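Local structure of CYCLIN domain-containing protein (Chaetomium thermophilum, 6Z3U) at residues A95-A100 with A112-F117; F117-Y122 with A230-T235. The protein probably serves as the cyclin H-type regulatory subunit of the CDK-activating kinase (CAK) complex, supporting the kinase activity of CDK7. One frame throughout, in Å; residues are numbered along the deposited sequence.

Helix 108-124 is common to both contacts, which share Phe-117 and have centres about 12 Å apart. In interaction 1 it receives leucines of helix 83-103 from within the same cyclin-like region; in interaction 2 it meets the short helix 230-233, part of the C-terminal cyclin region. The two contacts touch: Thr-116 OG1 lies 3.7 Å from Tyr-231 CE2, and Leu-97 CD1 lies 3.9 Å from Phe-118 CB. His-187 joins them further, hydrogen-bonding Thr-113 OG1 through NE2 and Tyr-231 OH through ND1. Both sit near the middle of the chain, with centres about 6 and 5 Å from its own, and their touching residues are buried.

Interaction 1: A95-A100 with A112-F117; sequences AELLRA and ATAATF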
loop_
_atom_site.group_PDB
_atom_site.type_symbol
_atom_site.label_atom_id
_atom_site.label_comp_id
_atom_site.label_asym_id
_atom_site.label_seq_id
_atom_site.Cartn_x
_atom_site.Cartn_y
_atom_site.Cartn_z
ATOM N N ALA A 95 -22.065 0.742 -9.735
ATOM C CA ALA A 95 -22.062 0.081 -11.035
ATOM C C ALA A 95 -21.635 1.044 -12.134
ATOM O O ALA A 95 -20.909 0.660 -13.056
ATOM C CB ALA A 95 -23.445 -0.497 -11.333
ATOM N N GLU A 96 -22.082 2.300 -12.055
ATOM C CA GLU A 96 -21.651 3.298 -13.028
ATOM C C GLU A 96 -20.157 3.564 -12.901
ATOM O O GLU A 96 -19.466 3.765 -13.907
ATOM C CB GLU A 96 -22.448 4.590 -12.843
ATOM C CG GLU A 96 -22.191 5.642 -13.916
ATOM C CD GLU A 96 -23.145 6.818 -13.821
ATOM O OE1 GLU A 96 -22.969 7.661 -12.916
ATOM O OE2 GLU A 96 -24.076 6.898 -14.650
ATOM N N LEU A 97 -19.645 3.572 -11.670
ATOM C CA LEU A 97 -18.210 3.729 -11.458
ATOM C C LEU A 97 -17.437 2.623 -12.162
ATOM O O LEU A 97 -16.452 2.886 -12.863
ATOM C CB LEU A 97 -17.913 3.739 -9.957
ATOM C CG LEU A 97 -16.464 3.935 -9.516
ATOM C CD1 LEU A 97 -16.416 4.656 -8.179
ATOM C CD2 LEU A 97 -15.737 2.604 -9.414
ATOM N N LEU A 98 -17.874 1.371 -11.991
ATOM C CA LEU A 98 -17.205 0.253 -12.648
ATOM C C LEU A 98 -17.284 0.383 -14.164
ATOM O O LEU A 98 -16.286 0.192 -14.869
ATOM C CB LEU A 98 -17.823 -1.068 -12.188
ATOM C CG LEU A 98 -17.623 -1.451 -10.721
ATOM C CD1 LEU A 98 -18.366 -2.738 -10.398
ATOM C CD2 LEU A 98 -16.149 -1.599 -10.404
ATOM N N ARG A 99 -18.470 0.710 -14.687
ATOM C CA ARG A 99 -18.598 0.928 -16.123
ATOM C C ARG A 99 -17.613 1.991 -16.596
ATOM O O ARG A 99 -16.944 1.820 -17.622
ATOM C CB ARG A 99 -20.032 1.328 -16.478
ATOM C CG ARG A 99 -21.054 0.202 -16.355
ATOM C CD ARG A 99 -22.367 0.541 -17.075
ATOM N NE ARG A 99 -23.000 1.751 -16.551
ATOM C CZ ARG A 99 -23.876 1.776 -15.546
ATOM N NH1 ARG A 99 -24.233 0.655 -14.935
ATOM N NH2 ARG A 99 -24.392 2.933 -15.144
ATOM N N ALA A 100 -17.501 3.091 -15.848
ATOM C CA ALA A 100 -16.559 4.143 -16.215
ATOM C C ALA A 100 -15.131 3.614 -16.223
ATOM O O ALA A 100 -14.333 3.965 -17.102
ATOM C CB ALA A 100 -16.691 5.321 -15.251
ATOM N N ALA A 112 -11.485 -2.104 -8.402
ATOM C CA ALA A 112 -11.955 -2.625 -7.125
ATOM C C ALA A 112 -11.625 -1.673 -5.982
ATOM O O ALA A 112 -12.424 -1.509 -5.053
ATOM C CB ALA A 112 -11.347 -4.004 -6.872
ATOM N N THR A 113 -10.452 -1.036 -6.032
ATOM C CA THR A 113 -10.084 -0.088 -4.986
ATOM C C THR A 113 -10.936 1.172 -5.058
ATOM O O THR A 113 -11.403 1.673 -4.028
ATOM C CB THR A 113 -8.604 0.267 -5.098
ATOM O OG1 THR A 113 -7.811 -0.881 -4.774
ATOM C CG2 THR A 113 -8.254 1.406 -4.151
ATOM N N ALA A 114 -11.141 1.706 -6.264
ATOM C CA ALA A 114 -11.983 2.888 -6.419
ATOM C C ALA A 114 -13.402 2.610 -5.943
ATOM O O ALA A 114 -14.001 3.423 -5.229
ATOM C CB ALA A 114 -11.982 3.342 -7.878
ATOM N N ALA A 115 -13.963 1.466 -6.339
ATOM C CA ALA A 115 -15.310 1.119 -5.902
ATOM C C ALA A 115 -15.382 0.992 -4.385
ATOM O O ALA A 115 -16.334 1.475 -3.760
ATOM C CB ALA A 115 -15.755 -0.183 -6.568
ATOM N N THR A 116 -14.380 0.353 -3.775
ATOM C CA THR A 116 -14.384 0.181 -2.326
ATOM C C THR A 116 -14.286 1.522 -1.608
ATOM O O THR A 116 -14.987 1.755 -0.616
ATOM C CB THR A 116 -13.239 -0.741 -1.902
ATOM O OG1 THR A 116 -13.394 -2.018 -2.535
ATOM C CG2 THR A 116 -13.233 -0.926 -0.391
ATOM N N PHE A 117 -13.416 2.417 -2.088
ATOM C CA PHE A 117 -13.372 3.766 -1.534
ATOM C C PHE A 117 -14.738 4.439 -1.629
ATOM O O PHE A 117 -15.157 5.149 -0.708
ATOM C CB PHE A 117 -12.324 4.612 -2.259
ATOM C CG PHE A 117 -10.899 4.249 -1.934
ATOM C CD1 PHE A 117 -10.595 3.363 -0.912
ATOM C CD2 PHE A 117 -9.857 4.813 -2.653
ATOM C CE1 PHE A 117 -9.283 3.041 -0.621
ATOM C CE2 PHE A 117 -8.542 4.496 -2.366
ATOM C CZ PHE A 117 -8.255 3.608 -1.348
#
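The carbonyl oxygen of Ala-112, two residues before Ala-114 on the helix that receives Leu-97, is gripped twice by Thr-116. Besides the helical bond from Thr-116 N, Thr-116 OG1 donates to Ala-112 O at 2.7 Å. The C=O...donor angle is 153°, and the two donors arrive from opposite faces of the carbonyl plane. This bond gives the buried Thr-116 hydroxyl a partner in its own helix.

Across the contact there is no hydrogen bond; the evidence is for apolar packing of leucine tips on a small-residue surface. Leu-97 sends its CG anti to the backbone N (chi1 -178°), which carries its methyls out to helix 108-124. CD2 settles against the backbone, 3.7 Å from Ala-115 N, and also touches both alanine methyls, Ala-114 CB at 4.1 Å and Ala-115 CB at 4.0 Å. The other branch, CD1, stands 4.0 Å from Ala-114 O. Leu-98 adds a single branch, its CD2 meeting Ala-115 CB at 4.1 Å, so that this alanine methyl takes a tip from each leucine.

Neighbours complete the packing: Leu-136 of helix 132-146 touches Leu-97, while Leu-226 and Ile-227 of helix 224-227 touch Leu-98. The segment axes approach to 9.8 Å, and Leu-97 and Ala-115 form the nearest CA pair. With their N-to-C directions 155° apart, the helices run nearly antiparallel. This is leucine-on-alanine packing of consecutive, connected helices, as in the all-helical core of the cyclin fold.

Interaction 2: F117-Y122 with A230-T235; sequences FFKRFY and AYFHFT
Phe-232 points the far end of its ring at helix 108-124 and meets it edge-on, against the side chains of Lys-119 and Arg-120. CZ lies 4.1 Å from Lys-119 CB, and CE1 lies 4.2 Å from Arg-120 CG. Both aliphatic carbons sit at the ring edge near its plane, so the aliphatic stems of the two basic residues do the touching, and the geometry does not describe a cation-pi pair. The phenylalanine CG is anti to the carbonyl carbon (chi1 -60°), which turns the ring end toward helix 108-124 although CB does not itself point there; the ring thereby helps to bridge the 9.4 Å between Arg-120 CA and Phe-232 CA, a nearest pair.

The two basic chains leave this edge in different shapes. Lys-119 bends at chi3 (96°) and chi4, and its NZ makes a weak hydrogen bond to Ile-227 O; Arg-120 instead runs extended beyond CG, and its side chain packs on Trp-21. No hydrogen bond crosses between the segments, leaving apolar contact to carry the junction.

On the other side of the joint, Phe-232 is held through its backbone, which is hydrogen-bonded to Phe-23, and His-233 ND1 likewise bonds Phe-23 O. The N-terminal part of the chain thus lies beside both partners. Residues 117-122 belong to the cyclin-like region and 230-235 to the C-terminal cyclin region, 108 residues on, making this a buried junction between the two parts of a tandem-repeat cyclin fold, with a phenylalanine whose edge abuts two aliphatic stems at adjacent ring corners.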
loop_
_atom_site.group_PDB
_atom_site.type_symbol
_atom_site.label_atom_id
_atom_site.label_comp_id
_atom_site.label_asym_id
_atom_site.label_seq_id
_atom_site.Cartn_x
_atom_site.Cartn_y
_atom_site.Cartn_z
ATOM N N PHE A 117 -13.416 2.417 -2.088
ATOM C CA PHE A 117 -13.372 3.766 -1.534
ATOM C C PHE A 117 -14.738 4.439 -1.629
ATOM O O PHE A 117 -15.157 5.149 -0.708
ATOM C CB PHE A 117 -12.324 4.612 -2.259
ATOM C CG PHE A 117 -10.899 4.249 -1.934
ATOM C CD1 PHE A 117 -10.595 3.363 -0.912
ATOM C CD2 PHE A 117 -9.857 4.813 -2.653
ATOM C CE1 PHE A 117 -9.283 3.041 -0.621
ATOM C CE2 PHE A 117 -8.542 4.496 -2.366
ATOM C CZ PHE A 117 -8.255 3.608 -1.348
ATOM N N PHE A 118 -15.441 4.236 -2.745
ATOM C CA PHE A 118 -16.761 4.835 -2.905
ATOM C C PHE A 118 -17.734 4.286 -1.867
ATOM O O PHE A 118 -18.448 5.048 -1.206
ATOM C CB PHE A 118 -17.269 4.590 -4.327
ATOM C CG PHE A 118 -18.564 5.287 -4.639
ATOM C CD1 PHE A 118 -18.571 6.607 -5.060
ATOM C CD2 PHE A 118 -19.771 4.615 -4.539
ATOM C CE1 PHE A 118 -19.757 7.248 -5.350
ATOM C CE2 PHE A 118 -20.960 5.250 -4.833
ATOM C CZ PHE A 118 -20.953 6.568 -5.240
ATOM N N LYS A 119 -17.764 2.961 -1.699
ATOM C CA LYS A 119 -18.664 2.366 -0.716
ATOM C C LYS A 119 -18.286 2.781 0.699
ATOM O O LYS A 119 -19.159 3.041 1.535
ATOM C CB LYS A 119 -18.647 0.841 -0.831
ATOM C CG LYS A 119 -19.205 0.294 -2.130
ATOM C CD LYS A 119 -19.151 -1.231 -2.151
ATOM C CE LYS A 119 -20.472 -1.854 -1.719
ATOM N NZ LYS A 119 -21.642 -1.364 -2.506
ATOM N N ARG A 120 -16.987 2.849 0.984
ATOM C CA ARG A 120 -16.548 3.251 2.314
ATOM C C ARG A 120 -16.841 4.720 2.581
ATOM O O ARG A 120 -17.149 5.094 3.719
ATOM C CB ARG A 120 -15.054 2.974 2.471
ATOM C CG ARG A 120 -14.694 1.499 2.530
ATOM C CD ARG A 120 -13.200 1.331 2.699
ATOM N NE ARG A 120 -12.796 -0.068 2.742
ATOM C CZ ARG A 120 -11.548 -0.475 2.942
ATOM N NH1 ARG A 120 -10.579 0.415 3.115
ATOM N NH2 ARG A 120 -11.269 -1.769 2.970
ATOM N N PHE A 121 -16.767 5.566 1.552
ATOM C CA PHE A 121 -17.028 6.987 1.751
ATOM C C PHE A 121 -18.465 7.222 2.195
ATOM O O PHE A 121 -18.721 8.035 3.092
ATOM C CB PHE A 121 -16.735 7.755 0.461
ATOM C CG PHE A 121 -17.019 9.230 0.551
ATOM C CD1 PHE A 121 -16.083 10.098 1.089
ATOM C CD2 PHE A 121 -18.222 9.748 0.098
ATOM C CE1 PHE A 121 -16.342 11.455 1.172
ATOM C CE2 PHE A 121 -18.486 11.103 0.181
ATOM C CZ PHE A 121 -17.545 11.957 0.718
ATOM N N TYR A 122 -19.413 6.509 1.590
ATOM C CA TYR A 122 -20.833 6.748 1.799
ATOM C C TYR A 122 -21.432 5.868 2.891
ATOM O O TYR A 122 -22.658 5.712 2.942
ATOM C CB TYR A 122 -21.586 6.560 0.480
ATOM C CG TYR A 122 -21.503 7.781 -0.411
ATOM C CD1 TYR A 122 -21.870 9.030 0.067
ATOM C CD2 TYR A 122 -21.029 7.691 -1.715
ATOM C CE1 TYR A 122 -21.791 10.149 -0.725
ATOM C CE2 TYR A 122 -20.946 8.813 -2.519
ATOM C CZ TYR A 122 -21.327 10.039 -2.013
ATOM O OH TYR A 122 -21.255 11.172 -2.786
ATOM N N ALA A 230 -19.931 -7.612 0.238
ATOM C CA ALA A 230 -19.080 -8.771 0.488
ATOM C C ALA A 230 -17.825 -8.391 1.267
ATOM O O ALA A 230 -17.444 -9.084 2.217
ATOM C CB ALA A 230 -18.706 -9.438 -0.837
ATOM N N TYR A 231 -17.170 -7.293 0.883
ATOM C CA TYR A 231 -15.905 -6.932 1.517
ATOM C C TYR A 231 -16.065 -6.681 3.010
ATOM O O TYR A 231 -15.136 -6.938 3.784
ATOM C CB TYR A 231 -15.315 -5.691 0.842
ATOM C CG TYR A 231 -14.557 -5.969 -0.436
ATOM C CD1 TYR A 231 -15.060 -6.843 -1.390
ATOM C CD2 TYR A 231 -13.345 -5.344 -0.694
ATOM C CE1 TYR A 231 -14.370 -7.096 -2.559
ATOM C CE2 TYR A 231 -12.650 -5.589 -1.863
ATOM C CZ TYR A 231 -13.168 -6.464 -2.792
ATOM O OH TYR A 231 -12.481 -6.712 -3.955
ATOM N N PHE A 232 -17.232 -6.194 3.437
ATOM C CA PHE A 232 -17.413 -5.808 4.830
ATOM C C PHE A 232 -17.594 -7.000 5.762
ATOM O O PHE A 232 -17.330 -6.875 6.962
ATOM C CB PHE A 232 -18.627 -4.883 4.977
ATOM C CG PHE A 232 -18.527 -3.613 4.182
ATOM C CD1 PHE A 232 -17.496 -2.716 4.405
ATOM C CD2 PHE A 232 -19.480 -3.306 3.226
ATOM C CE1 PHE A 232 -17.409 -1.546 3.676
ATOM C CE2 PHE A 232 -19.398 -2.139 2.498
ATOM C CZ PHE A 232 -18.363 -1.257 2.723
ATOM N N HIS A 233 -18.028 -8.149 5.240
ATOM C CA HIS A 233 -18.339 -9.301 6.070
ATOM C C HIS A 233 -17.466 -10.516 5.799
ATOM O O HIS A 233 -17.543 -11.487 6.560
ATOM C CB HIS A 233 -19.810 -9.703 5.882
ATOM C CG HIS A 233 -20.757 -8.545 5.923
ATOM N ND1 HIS A 233 -20.857 -7.704 7.008
ATOM C CD2 HIS A 233 -21.645 -8.087 5.008
ATOM C CE1 HIS A 233 -21.765 -6.777 6.762
ATOM N NE2 HIS A 233 -22.259 -6.988 5.556
ATOM N N PHE A 234 -16.640 -10.496 4.755
ATOM C CA PHE A 234 -15.862 -11.665 4.374
ATOM C C PHE A 234 -14.462 -11.245 3.960
ATOM O O PHE A 234 -14.229 -10.109 3.539
ATOM C CB PHE A 234 -16.543 -12.438 3.239
ATOM C CG PHE A 234 -17.958 -12.833 3.545
ATOM C CD1 PHE A 234 -18.227 -13.918 4.362
ATOM C CD2 PHE A 234 -19.019 -12.117 3.018
ATOM C CE1 PHE A 234 -19.527 -14.283 4.647
ATOM C CE2 PHE A 234 -20.322 -12.478 3.299
ATOM C CZ PHE A 234 -20.578 -13.563 4.114
ATOM N N THR A 235 -13.543 -12.167 4.095
ATOM C CA THR A 235 -12.131 -12.021 3.784
ATOM C C THR A 235 -11.885 -12.305 2.305
ATOM O O THR A 235 -12.614 -13.091 1.692
ATOM C CB THR A 235 -11.316 -12.984 4.643
ATOM O OG1 THR A 235 -11.542 -12.687 6.027
ATOM C CG2 THR A 235 -9.834 -12.879 4.355
#